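Trichosurin (Trichosurus vulpecula, PDB 2RA6) probably binds and carries small hydrophobic molecules in the milk whey of the brushtail possum, and holds 4-ethylphenol in its lipocalin barrel in this crystal. Local coordinates at residues 30-42 with 147-161. The protein carries 1 engineered substitution. Sequence-based numbering, arbitrary orientation.
Sequences TVVLASSDRSLIE and FMNRGFRRENILDIS. With ZN (zinc ion), chain L.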
ATOM      1  N   THR B  30      14.491  -4.096  15.299  1.00 10.95           N
ATOM      2  CA  THR B  30      13.229  -4.632  14.802  1.00 11.15           C
ATOM      3  C   THR B  30      12.573  -5.292  16.014  1.00 10.75           C
ATOM      4  O   THR B  30      13.177  -6.138  16.670  1.00 12.73           O
ATOM      5  CB  THR B  30      13.459  -5.666  13.695  1.00 12.26           C
ATOM      6  OG1 THR B  30      13.994  -5.011  12.537  1.00 12.37           O
ATOM      7  CG2 THR B  30      12.147  -6.355  13.323  1.00 12.94           C
ATOM      8  N   VAL B  31      11.336  -4.900  16.305  1.00 11.03           N
ATOM      9  CA  VAL B  31      10.617  -5.426  17.458  1.00 12.24           C
ATOM     10  C   VAL B  31       9.476  -6.359  17.054  1.00 11.17           C
ATOM     11  O   VAL B  31       9.280  -7.404  17.672  1.00 12.21           O
ATOM     12  CB  VAL B  31      10.079  -4.264  18.310  1.00 11.63           C
ATOM     13  CG1 VAL B  31       9.339  -4.799  19.528  1.00 13.13           C
ATOM     14  CG2 VAL B  31      11.250  -3.378  18.749  1.00 13.87           C
ATOM     15  N   VAL B  32       8.737  -5.983  16.014  1.00 11.63           N
ATOM     16  CA  VAL B  32       7.638  -6.814  15.530  1.00 11.37           C
ATOM     17  C   VAL B  32       7.613  -6.826  14.008  1.00 11.35           C
ATOM     18  O   VAL B  32       7.866  -5.813  13.363  1.00 12.11           O
ATOM     19  CB  VAL B  32       6.262  -6.310  16.038  1.00 12.84           C
ATOM     20  CG1 VAL B  32       5.170  -7.337  15.690  1.00 13.50           C
ATOM     21  CG2 VAL B  32       6.303  -6.096  17.548  1.00 13.84           C
ATOM     22  N   LEU B  33       7.338  -7.998  13.444  1.00 11.35           N
ATOM     23  CA  LEU B  33       7.228  -8.177  12.004  1.00 11.74           C
ATOM     24  C   LEU B  33       5.846  -8.785  11.793  1.00 11.90           C
ATOM     25  O   LEU B  33       5.369  -9.563  12.623  1.00 14.13           O
ATOM     26  CB  LEU B  33       8.290  -9.156  11.495  1.00 13.15           C
ATOM     27  CG  LEU B  33       9.758  -8.720  11.519  1.00 14.56           C
ATOM     28  CD1 LEU B  33      10.650  -9.892  11.117  1.00 17.11           C
ATOM     29  CD2 LEU B  33       9.962  -7.546  10.578  1.00 15.96           C
ATOM     30  N   ALA B  34       5.197  -8.420  10.700  1.00 11.61           N
ATOM     31  CA  ALA B  34       3.878  -8.962  10.395  1.00 11.10           C
ATOM     32  C   ALA B  34       3.762  -8.992   8.891  1.00 12.85           C
ATOM     33  O   ALA B  34       4.299  -8.129   8.199  1.00 13.53           O
ATOM     34  CB  ALA B  34       2.786  -8.090  11.002  1.00 14.05           C
ATOM     35  N   SER B  35       3.089 -10.007   8.368  1.00 12.36           N
ATOM     36  CA  SER B  35       2.958 -10.108   6.927  1.00 12.83           C
ATOM     37  C   SER B  35       1.752 -10.903   6.504  1.00 14.03           C
ATOM     38  O   SER B  35       1.259 -11.751   7.247  1.00 13.76           O
ATOM     39  CB  SER B  35       4.203 -10.760   6.325  1.00 13.33           C
ATOM     40  OG  SER B  35       4.105 -10.854   4.907  1.00 15.82           O
ATOM     41  N   SER B  36       1.294 -10.617   5.293  1.00 13.48           N
ATOM     42  CA  SER B  36       0.167 -11.322   4.712  1.00 14.02           C
ATOM     43  C   SER B  36       0.621 -12.747   4.383  1.00 14.99           C
ATOM     44  O   SER B  36      -0.201 -13.656   4.271  1.00 16.87           O
ATOM     45  CB  SER B  36      -0.310 -10.590   3.452  1.00 13.20           C
ATOM     46  OG  SER B  36       0.771 -10.287   2.594  1.00 14.64           O
ATOM     47  N   ASP B  37       1.931 -12.933   4.234  1.00 14.55           N
ATOM     48  CA  ASP B  37       2.506 -14.249   3.955  1.00 15.24           C
ATOM     49  C   ASP B  37       3.570 -14.502   5.017  1.00 15.87           C
ATOM     50  O   ASP B  37       4.680 -13.966   4.936  1.00 14.46           O
ATOM     51  CB  ASP B  37       3.149 -14.278   2.567  1.00 16.40           C
ATOM     52  CG  ASP B  37       3.563 -15.683   2.147  1.00 18.15           C
ATOM     53  OD1 ASP B  37       4.042 -16.445   3.007  1.00 19.95           O
ATOM     54  OD2 ASP B  37       3.412 -16.006   0.952  1.00 19.16           O
ATOM     55  N   ARG B  38       3.238 -15.321   6.011  1.00 16.40           N
ATOM     56  CA  ARG B  38       4.162 -15.598   7.103  1.00 18.76           C
ATOM     57  C   ARG B  38       5.522 -16.139   6.682  1.00 18.42           C
ATOM     58  O   ARG B  38       6.521 -15.873   7.347  1.00 17.03           O
ATOM     59  CB  ARG B  38       3.524 -16.549   8.124  1.00 20.36           C
ATOM     60  CG  ARG B  38       4.347 -16.686   9.401  1.00 25.17           C
ATOM     61  CD  ARG B  38       3.474 -16.956  10.616  1.00 30.72           C
ATOM     62  NE  ARG B  38       2.795 -18.247  10.559  1.00 34.61           N
ATOM     63  CZ  ARG B  38       3.353 -19.404  10.899  1.00 37.33           C
ATOM     64  NH1 ARG B  38       4.608 -19.439  11.326  1.00 38.85           N
ATOM     65  NH2 ARG B  38       2.651 -20.528  10.817  1.00 38.20           N
ATOM     66  N   SER B  39       5.576 -16.892   5.586  1.00 18.36           N
ATOM     67  CA  SER B  39       6.852 -17.444   5.142  1.00 18.81           C
ATOM     68  C   SER B  39       7.854 -16.333   4.847  1.00 18.45           C
ATOM     69  O   SER B  39       9.062 -16.535   4.944  1.00 19.12           O
ATOM     70  CB  SER B  39       6.669 -18.320   3.895  1.00 21.55           C
ATOM     71  OG  SER B  39       6.500 -17.539   2.727  1.00 27.11           O
ATOM     72  N   LEU B  40       7.353 -15.152   4.498  1.00 15.94           N
ATOM     73  CA  LEU B  40       8.225 -14.026   4.189  1.00 16.34           C
ATOM     74  C   LEU B  40       9.013 -13.528   5.391  1.00 15.85           C
ATOM     75  O   LEU B  40      10.101 -12.975   5.229  1.00 15.06           O
ATOM     76  CB  LEU B  40       7.414 -12.860   3.630  1.00 16.48           C
ATOM     77  CG  LEU B  40       6.756 -13.071   2.265  1.00 16.26           C
ATOM     78  CD1 LEU B  40       5.944 -11.833   1.910  1.00 17.23           C
ATOM     79  CD2 LEU B  40       7.827 -13.335   1.213  1.00 18.87           C
ATOM     80  N   ILE B  41       8.466 -13.713   6.589  1.00 15.40           N
ATOM     81  CA  ILE B  41       9.144 -13.244   7.794  1.00 15.04           C
ATOM     82  C   ILE B  41       9.612 -14.342   8.743  1.00 17.46           C
ATOM     83  O   ILE B  41      10.137 -14.054   9.814  1.00 16.94           O
ATOM     84  CB  ILE B  41       8.267 -12.231   8.571  1.00 15.20           C
ATOM     85  CG1 ILE B  41       6.880 -12.819   8.853  1.00 15.04           C
ATOM     86  CG2 ILE B  41       8.143 -10.943   7.762  1.00 14.62           C
ATOM     87  CD1 ILE B  41       6.006 -11.933   9.748  1.00 13.12           C
ATOM     88  N   GLU B  42       9.420 -15.595   8.344  1.00 19.88           N
ATOM     89  CA  GLU B  42       9.866 -16.727   9.148  1.00 22.93           C
ATOM     90  C   GLU B  42      11.321 -16.986   8.784  1.00 23.84           C
ATOM     91  O   GLU B  42      11.879 -16.313   7.917  1.00 23.16           O
ATOM     92  CB  GLU B  42       9.043 -17.980   8.834  1.00 25.44           C
ATOM     93  CG  GLU B  42       7.589 -17.920   9.271  1.00 30.69           C
ATOM     94  CD  GLU B  42       6.832 -19.199   8.942  1.00 34.51           C
ATOM     95  OE1 GLU B  42       7.217 -20.269   9.456  1.00 38.23           O
ATOM     96  OE2 GLU B  42       5.854 -19.136   8.167  1.00 36.93           O
ATOM     97  N   PHE B 147      -3.003  -4.486  12.332  1.00 17.98           N
ATOM     98  CA  PHE B 147      -2.706  -5.513  11.348  1.00 19.67           C
ATOM     99  C   PHE B 147      -3.872  -6.498  11.260  1.00 19.96           C
ATOM    100  O   PHE B 147      -4.385  -6.772  10.173  1.00 19.21           O
ATOM    101  CB  PHE B 147      -1.423  -6.254  11.730  1.00 19.56           C
ATOM    102  CG  PHE B 147      -1.044  -7.344  10.767  1.00 21.99           C
ATOM    103  CD1 PHE B 147      -0.598  -7.038   9.487  1.00 23.90           C
ATOM    104  CD2 PHE B 147      -1.142  -8.678  11.142  1.00 24.35           C
ATOM    105  CE1 PHE B 147      -0.253  -8.052   8.588  1.00 25.77           C
ATOM    106  CE2 PHE B 147      -0.802  -9.699  10.255  1.00 25.50           C
ATOM    107  CZ  PHE B 147      -0.357  -9.381   8.976  1.00 24.44           C
ATOM    108  N   MET B 148      -4.302  -7.019  12.406  1.00 19.52           N
ATOM    109  CA  MET B 148      -5.401  -7.976  12.423  1.00 21.11           C
ATOM    110  C   MET B 148      -6.725  -7.387  11.945  1.00 20.90           C
ATOM    111  O   MET B 148      -7.545  -8.097  11.360  1.00 21.97           O
ATOM    112  CB  MET B 148      -5.557  -8.571  13.824  1.00 21.69           C
ATOM    113  CG  MET B 148      -4.383  -9.450  14.226  1.00 23.80           C
ATOM    114  SD  MET B 148      -4.546 -10.189  15.864  1.00 28.27           S
ATOM    115  CE  MET B 148      -3.769  -8.929  16.877  1.00 27.22           C
ATOM    116  N   ASN B 149      -6.931  -6.095  12.183  1.00 21.80           N
ATOM    117  CA  ASN B 149      -8.167  -5.439  11.767  1.00 22.02           C
ATOM    118  C   ASN B 149      -8.331  -5.402  10.259  1.00 22.57           C
ATOM    119  O   ASN B 149      -9.436  -5.192   9.750  1.00 24.04           O
ATOM    120  CB  ASN B 149      -8.233  -4.012  12.310  1.00 23.45           C
ATOM    121  CG  ASN B 149      -8.519  -3.973  13.788  1.00 26.20           C
ATOM    122  OD1 ASN B 149      -9.057  -4.926  14.347  1.00 27.76           O
ATOM    123  ND2 ASN B 149      -8.177  -2.867  14.432  1.00 28.08           N
ATOM    124  N   ARG B 150      -7.235  -5.602   9.542  1.00 22.35           N
ATOM    125  CA  ARG B 150      -7.291  -5.594   8.092  1.00 23.23           C
ATOM    126  C   ARG B 150      -7.646  -6.964   7.541  1.00 24.33           C
ATOM    127  O   ARG B 150      -7.751  -7.148   6.328  1.00 25.55           O
ATOM    128  CB  ARG B 150      -5.968  -5.078   7.529  1.00 23.59           C
ATOM    129  CG  ARG B 150      -5.850  -3.568   7.695  1.00 25.00           C
ATOM    130  CD  ARG B 150      -4.483  -3.042   7.334  1.00 27.59           C
ATOM    131  NE  ARG B 150      -4.455  -1.580   7.319  1.00 29.77           N
ATOM    132  CZ  ARG B 150      -4.745  -0.805   8.363  1.00 31.92           C
ATOM    133  NH1 ARG B 150      -5.089  -1.342   9.526  1.00 32.83           N
ATOM    134  NH2 ARG B 150      -4.690   0.516   8.242  1.00 33.56           N
ATOM    135  N   GLY B 151      -7.845  -7.924   8.441  1.00 23.39           N
ATOM    136  CA  GLY B 151      -8.232  -9.259   8.021  1.00 23.47           C
ATOM    137  C   GLY B 151      -7.168 -10.333   8.094  1.00 23.52           C
ATOM    138  O   GLY B 151      -7.237 -11.325   7.370  1.00 26.80           O
ATOM    139  N   PHE B 152      -6.183 -10.155   8.967  1.00 22.50           N
ATOM    140  CA  PHE B 152      -5.123 -11.143   9.101  1.00 21.72           C
ATOM    141  C   PHE B 152      -5.133 -11.812  10.468  1.00 22.73           C
ATOM    142  O   PHE B 152      -5.593 -11.233  11.452  1.00 22.76           O
ATOM    143  CB  PHE B 152      -3.765 -10.492   8.842  1.00 21.50           C
ATOM    144  CG  PHE B 152      -3.631  -9.920   7.464  1.00 21.53           C
ATOM    145  CD1 PHE B 152      -3.661  -8.547   7.258  1.00 21.15           C
ATOM    146  CD2 PHE B 152      -3.507 -10.762   6.361  1.00 22.10           C
ATOM    147  CE1 PHE B 152      -3.571  -8.015   5.972  1.00 23.22           C
ATOM    148  CE2 PHE B 152      -3.418 -10.240   5.073  1.00 21.18           C
ATOM    149  CZ  PHE B 152      -3.449  -8.865   4.878  1.00 24.05           C
ATOM    150  N   ARG B 153      -4.617 -13.036  10.515  1.00 23.19           N
ATOM    151  CA  ARG B 153      -4.574 -13.808  11.749  1.00 25.21           C
ATOM    152  C   ARG B 153      -3.423 -13.398  12.663  1.00 23.89           C
ATOM    153  O   ARG B 153      -2.384 -12.923  12.206  1.00 22.82           O
ATOM    154  CB  ARG B 153      -4.467 -15.302  11.427  1.00 27.42           C
ATOM    155  CG  ARG B 153      -3.229 -15.688  10.633  1.00 31.70           C
ATOM    156  CD  ARG B 153      -3.089 -17.202  10.530  1.00 35.32           C
ATOM    157  NE  ARG B 153      -4.125 -17.810   9.697  1.00 37.45           N
ATOM    158  CZ  ARG B 153      -4.118 -17.804   8.368  1.00 38.04           C
ATOM    159  NH1 ARG B 153      -3.125 -17.223   7.708  1.00 38.60           N
ATOM    160  NH2 ARG B 153      -5.102 -18.387   7.697  1.00 40.02           N
ATOM    161  N   ARG B 154      -3.620 -13.599  13.961  1.00 24.32           N
ATOM    162  CA  ARG B 154      -2.617 -13.265  14.964  1.00 24.94           C
ATOM    163  C   ARG B 154      -1.324 -14.041  14.717  1.00 24.02           C
ATOM    164  O   ARG B 154      -0.228 -13.571  15.032  1.00 23.31           O
ATOM    165  CB  ARG B 154      -3.169 -13.584  16.358  1.00 26.58           C
ATOM    166  CG  ARG B 154      -2.229 -13.291  17.510  1.00 29.79           C
ATOM    167  CD  ARG B 154      -2.854 -13.739  18.826  1.00 32.13           C
ATOM    168  NE  ARG B 154      -4.115 -13.053  19.099  1.00 34.52           N
ATOM    169  CZ  ARG B 154      -4.213 -11.772  19.439  1.00 35.85           C
ATOM    170  NH1 ARG B 154      -3.120 -11.027  19.554  1.00 38.32           N
ATOM    171  NH2 ARG B 154      -5.403 -11.233  19.664  1.00 37.72           N
ATOM    172  N   GLU B 155      -1.455 -15.228  14.138  1.00 24.19           N
ATOM    173  CA  GLU B 155      -0.308 -16.080  13.850  1.00 25.40           C
ATOM    174  C   GLU B 155       0.648 -15.476  12.830  1.00 24.51           C
ATOM    175  O   GLU B 155       1.796 -15.904  12.728  1.00 25.82           O
ATOM    176  CB  GLU B 155      -0.790 -17.444  13.349  1.00 28.86           C
ATOM    177  CG  GLU B 155      -1.615 -18.214  14.360  1.00 34.04           C
ATOM    178  CD  GLU B 155      -2.317 -19.408  13.742  1.00 37.57           C
ATOM    179  OE1 GLU B 155      -3.168 -19.200  12.848  1.00 41.70           O
ATOM    180  OE2 GLU B 155      -2.019 -20.551  14.152  1.00 38.96           O
ATOM    181  N   ASN B 156       0.177 -14.485  12.078  1.00 21.68           N
ATOM    182  CA  ASN B 156       1.005 -13.835  11.063  1.00 20.77           C
ATOM    183  C   ASN B 156       1.810 -12.673  11.624  1.00 18.53           C
ATOM    184  O   ASN B 156       2.441 -11.928  10.879  1.00 16.82           O
ATOM    185  CB  ASN B 156       0.133 -13.355   9.907  1.00 21.31           C
ATOM    186  CG  ASN B 156      -0.190 -14.467   8.931  1.00 24.95           C
ATOM    187  OD1 ASN B 156      -0.471 -15.596   9.333  1.00 28.98           O
ATOM    188  ND2 ASN B 156      -0.155 -14.152   7.644  1.00 23.08           N
ATOM    189  N   ILE B 157       1.776 -12.529  12.943  1.00 17.06           N
ATOM    190  CA  ILE B 157       2.519 -11.480  13.629  1.00 18.06           C
ATOM    191  C   ILE B 157       3.628 -12.166  14.416  1.00 17.34           C
ATOM    192  O   ILE B 157       3.380 -13.136  15.136  1.00 19.56           O
ATOM    193  CB  ILE B 157       1.618 -10.713  14.616  1.00 18.62           C
ATOM    194  CG1 ILE B 157       0.518  -9.977  13.857  1.00 21.23           C
ATOM    195  CG2 ILE B 157       2.463  -9.740  15.438  1.00 19.67           C
ATOM    196  CD1 ILE B 157      -0.573  -9.412  14.751  1.00 25.15           C
ATOM    197  N   LEU B 158       4.851 -11.678  14.264  1.00 15.47           N
ATOM    198  CA  LEU B 158       5.982 -12.242  14.981  1.00 15.84           C
ATOM    199  C   LEU B 158       6.646 -11.172  15.831  1.00 15.59           C
ATOM    200  O   LEU B 158       7.267 -10.255  15.303  1.00 15.74           O
ATOM    201  CB  LEU B 158       7.008 -12.818  14.006  1.00 16.63           C
ATOM    202  CG  LEU B 158       6.520 -13.967  13.120  1.00 18.40           C
ATOM    203  CD1 LEU B 158       7.646 -14.420  12.200  1.00 18.52           C
ATOM    204  CD2 LEU B 158       6.051 -15.121  14.000  1.00 19.61           C
ATOM    205  N   ASP B 159       6.493 -11.283  17.146  1.00 15.71           N
ATOM    206  CA  ASP B 159       7.113 -10.338  18.068  1.00 16.87           C
ATOM    207  C   ASP B 159       8.495 -10.935  18.301  1.00 18.34           C
ATOM    208  O   ASP B 159       8.623 -11.940  18.998  1.00 19.52           O
ATOM    209  CB  ASP B 159       6.337 -10.309  19.385  1.00 17.32           C
ATOM    210  CG  ASP B 159       6.912  -9.324  20.385  1.00 19.00           C
ATOM    211  OD1 ASP B 159       8.122  -9.036  20.312  1.00 20.33           O
ATOM    212  OD2 ASP B 159       6.153  -8.849  21.256  1.00 20.00           O
ATOM    213  N   ILE B 160       9.531 -10.341  17.722  1.00 18.77           N
ATOM    214  CA  ILE B 160      10.860 -10.910  17.894  1.00 20.46           C
ATOM    215  C   ILE B 160      11.641 -10.351  19.074  1.00 21.33           C
ATOM    216  O   ILE B 160      12.810 -10.686  19.261  1.00 20.20           O
ATOM    217  CB  ILE B 160      11.713 -10.760  16.629  1.00 23.13           C
ATOM    218  CG1 ILE B 160      11.956  -9.282  16.341  1.00 22.48           C
ATOM    219  CG2 ILE B 160      11.030 -11.456  15.454  1.00 24.05           C
ATOM    220  CD1 ILE B 160      13.043  -9.043  15.315  1.00 24.93           C
ATOM    221  N   SER B 161      10.998  -9.505  19.871  1.00 22.22           N
ATOM    222  CA  SER B 161      11.660  -8.935  21.039  1.00 25.33           C
ATOM    223  C   SER B 161      11.894 -10.056  22.043  1.00 28.86           C
ATOM    224  O   SER B 161      12.731  -9.941  22.935  1.00 30.46           O
ATOM    225  CB  SER B 161      10.781  -7.862  21.686  1.00 24.74           C
ATOM    226  OG  SER B 161       9.636  -8.449  22.284  1.00 22.71           O
TER
HETATM  227 ZN    ZN L 802       4.070 -17.735   0.202  1.00 25.89          ZN
HETATM  228  O   HOH W   1       0.293 -18.426   9.239  1.00 40.91           O
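Leu33 and Leu158 pair backbone to backbone where the short strand 157-159 closes antiparallel onto strand 30-35, the first strand of the lipocalin barrel, after the chain has come round through helix 137-148. Leu33 N reaches Leu158 O at 2.9 Å, and Leu158 N returns a nearly straight bond to Leu33 O. On the face that carries Val32, Ala34 and Ile157, the small methyl of Ala34 is the bump and the Phe147 ring the plate it sits on: CB stands 3.7 Å from the ring centroid, almost exactly on the normal, a CH-pi contact. CG of Phe147 lies anti to the backbone N (chi1 180°), which swings the ring off the helix end and over that methyl; CD1 of Phe152 lies over the opposite face, toward the rim of the Phe147 ring. Next to this, Val32 CG1 meets Ile157 CG2 at 3.6 Å, while Phe143 of the helix also packs on Val32. On the face of Leu33 and Leu158, one branch of Leu158 does the filling: CD1 rests against CG1 of Ile41, in the turn beyond the strand. Ile160 CD1 presses tightly on Thr30 CG2 at 3.5 Å, the Thr30 side chain being about 7 Å from the bound 4-ethylphenol.

At the other end Asn156 grips Ser35, the last residue of the strand, twice. Its backbone O takes the Ser35 N-H in the carbonyl plane, and its ND2 gives a 2.8 Å bond to Ser35 O. The side-chain oxygen, OD1, accepts from a water 2.9 Å away that in turn takes a bond from Arg38 NE.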